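Long-range contact in putative HTH-type transcriptional regulator PH0061 (Pyrococcus horikoshii, PDB 2DBB), which probably binds specific DNA sequences through a winged helix-turn-helix domain and regulates transcription as a member of the AsnC family: residues Tyr69-Ile74 with Ile140-Val145. Sequence-based numbering, arbitrary orientation.
Sequences YAIVLI and ILISEV
Three direct backbone hydrogen bonds and one water join Tyr69-Ile74 to Ile140-Val145, an antiparallel ladder that gives way to solvent where its strands part. Ile71 and Ile140 form a hydrogen-bonded pair: Ile140 N lies almost on the C=O axis of Ile71, 2.7 Å from Ile71 O, while Ile71 N reaches Ile140 O at 2.8 Å, in the carbonyl plane. Next comes the non-hydrogen-bonded pair Ala70-Leu141, where Ala70 CA adds a C-H···O contact to Ile140 O. One direct bond remains, Ile142 N to Tyr69 O (2.8 Å), with the donor 35° out of the carbonyl plane. The reciprocal link is replaced by a water, which accepts from Tyr69 N and donates to Ile142 O, each at 2.7 Å, before the chain turns a corner at Ser143.

Ile142 CG1, anti to the carbonyl carbon (chi1 -56°), packs against Tyr69 CB (3.6 Å), and CD1 crosses obliquely to Ile71 CG1. Beyond the corner, Val145 CG2 meets the Tyr69 ring edge at CD2 (3.8 Å). Leu73 CD1 touches Ile140 CG1.

The contact joins the first and last strands of a ferredoxin-like sheet, as in AsnC/Lrp effector domains. Leu73 bonds Glu138, continuing the ladder, while Ala70, Val72 and Ile74 bond strand 107-114; helix 117-129 packs on Val72 and Leu141. On both sides of the corner, strand 134-148 pairs antiparallel with the second subunit, extending the sheet across the interface.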
loop_
_atom_site.group_PDB
_atom_site.type_symbol
_atom_site.label_atom_id
_atom_site.label_comp_id
_atom_site.label_asym_id
_atom_site.label_seq_id
_atom_site.Cartn_x
_atom_site.Cartn_y
_atom_site.Cartn_z
ATOM N N TYR B 69 10.846 -4.873 0.555
ATOM C CA TYR B 69 9.857 -5.056 -0.498
ATOM C C TYR B 69 10.524 -5.438 -1.804
ATOM O O TYR B 69 11.705 -5.169 -2.030
ATOM C CB TYR B 69 9.071 -3.767 -0.763
ATOM C CG TYR B 69 7.966 -3.453 0.212
ATOM C CD1 TYR B 69 7.033 -4.423 0.576
ATOM C CD2 TYR B 69 7.814 -2.164 0.729
ATOM C CE1 TYR B 69 5.973 -4.120 1.427
ATOM C CE2 TYR B 69 6.760 -1.851 1.582
ATOM C CZ TYR B 69 5.839 -2.835 1.924
ATOM O OH TYR B 69 4.777 -2.529 2.750
ATOM N N ALA B 70 9.739 -6.067 -2.665
ATOM C CA ALA B 70 10.175 -6.444 -3.995
ATOM C C ALA B 70 8.941 -6.212 -4.842
ATOM O O ALA B 70 7.823 -6.508 -4.414
ATOM C CB ALA B 70 10.586 -7.910 -4.046
ATOM N N ILE B 71 9.135 -5.641 -6.024
ATOM C CA ILE B 71 8.026 -5.402 -6.923
ATOM C C ILE B 71 8.278 -6.318 -8.106
ATOM O O ILE B 71 9.384 -6.354 -8.641
ATOM C CB ILE B 71 7.986 -3.942 -7.430
ATOM C CG1 ILE B 71 7.763 -2.972 -6.261
ATOM C CG2 ILE B 71 6.891 -3.789 -8.464
ATOM C CD1 ILE B 71 6.400 -3.080 -5.606
ATOM N N VAL B 72 7.259 -7.078 -8.487
ATOM C CA VAL B 72 7.372 -7.977 -9.625
ATOM C C VAL B 72 6.480 -7.459 -10.751
ATOM O O VAL B 72 5.266 -7.298 -10.597
ATOM C CB VAL B 72 6.977 -9.414 -9.233
ATOM C CG1 VAL B 72 7.089 -10.344 -10.442
ATOM C CG2 VAL B 72 7.888 -9.895 -8.114
ATOM N N LEU B 73 7.112 -7.166 -11.877
ATOM C CA LEU B 73 6.428 -6.648 -13.050
ATOM C C LEU B 73 6.269 -7.808 -14.027
ATOM O O LEU B 73 7.251 -8.423 -14.447
ATOM C CB LEU B 73 7.273 -5.532 -13.670
ATOM C CG LEU B 73 7.732 -4.461 -12.666
ATOM C CD1 LEU B 73 8.812 -3.594 -13.298
ATOM C CD2 LEU B 73 6.545 -3.619 -12.233
ATOM N N ILE B 74 5.031 -8.106 -14.387
ATOM C CA ILE B 74 4.773 -9.225 -15.281
ATOM C C ILE B 74 4.076 -8.853 -16.575
ATOM O O ILE B 74 3.121 -8.082 -16.579
ATOM C CB ILE B 74 3.899 -10.294 -14.578
ATOM C CG1 ILE B 74 4.565 -10.754 -13.281
ATOM C CG2 ILE B 74 3.664 -11.470 -15.516
ATOM C CD1 ILE B 74 3.621 -11.516 -12.326
ATOM N N ILE B 140 12.073 -6.089 -9.036
ATOM C CA ILE B 140 12.745 -4.890 -8.539
ATOM C C ILE B 140 12.864 -4.999 -7.024
ATOM O O ILE B 140 11.855 -5.057 -6.324
ATOM C CB ILE B 140 11.949 -3.597 -8.840
ATOM C CG1 ILE B 140 11.577 -3.522 -10.324
ATOM C CG2 ILE B 140 12.775 -2.381 -8.424
ATOM C CD1 ILE B 140 12.769 -3.500 -11.256
ATOM N N LEU B 141 14.092 -5.045 -6.518
ATOM C CA LEU B 141 14.302 -5.112 -5.077
ATOM C C LEU B 141 14.208 -3.676 -4.552
ATOM O O LEU B 141 14.836 -2.771 -5.103
ATOM C CB LEU B 141 15.679 -5.706 -4.768
ATOM C CG LEU B 141 15.961 -7.066 -5.422
ATOM C CD1 LEU B 141 17.328 -7.576 -4.989
ATOM C CD2 LEU B 141 14.873 -8.061 -5.034
ATOM N N ILE B 142 13.414 -3.456 -3.509
ATOM C CA ILE B 142 13.266 -2.103 -2.970
ATOM C C ILE B 142 14.281 -1.811 -1.874
ATOM O O ILE B 142 14.182 -2.341 -0.774
ATOM C CB ILE B 142 11.844 -1.868 -2.419
ATOM C CG1 ILE B 142 10.807 -2.145 -3.521
ATOM C CG2 ILE B 142 11.699 -0.420 -1.936
ATOM C CD1 ILE B 142 10.996 -1.290 -4.782
ATOM N N SER B 143 15.254 -0.963 -2.180
ATOM C CA SER B 143 16.290 -0.618 -1.215
ATOM C C SER B 143 15.831 0.475 -0.261
ATOM O O SER B 143 16.330 0.576 0.860
ATOM C CB SER B 143 17.557 -0.175 -1.940
ATOM O OG SER B 143 17.280 0.886 -2.836
ATOM N N GLU B 144 14.876 1.289 -0.695
ATOM C CA GLU B 144 14.376 2.358 0.160
ATOM C C GLU B 144 12.923 2.723 -0.100
ATOM O O GLU B 144 12.504 2.867 -1.247
ATOM C CB GLU B 144 15.218 3.626 -0.023
ATOM C CG GLU B 144 16.683 3.496 0.353
ATOM C CD GLU B 144 17.515 4.673 -0.138
ATOM O OE1 GLU B 144 17.135 5.834 0.141
ATOM O OE2 GLU B 144 18.548 4.435 -0.803
ATOM N N VAL B 145 12.160 2.873 0.975
ATOM C CA VAL B 145 10.773 3.297 0.872
ATOM C C VAL B 145 10.794 4.751 1.347
ATOM O O VAL B 145 11.013 5.022 2.524
ATOM C CB VAL B 145 9.847 2.464 1.785
ATOM C CG1 VAL B 145 8.425 3.048 1.761
ATOM C CG2 VAL B 145 9.830 1.007 1.312
HETATM O O HOH W 1 12.123 -2.548 0.964
#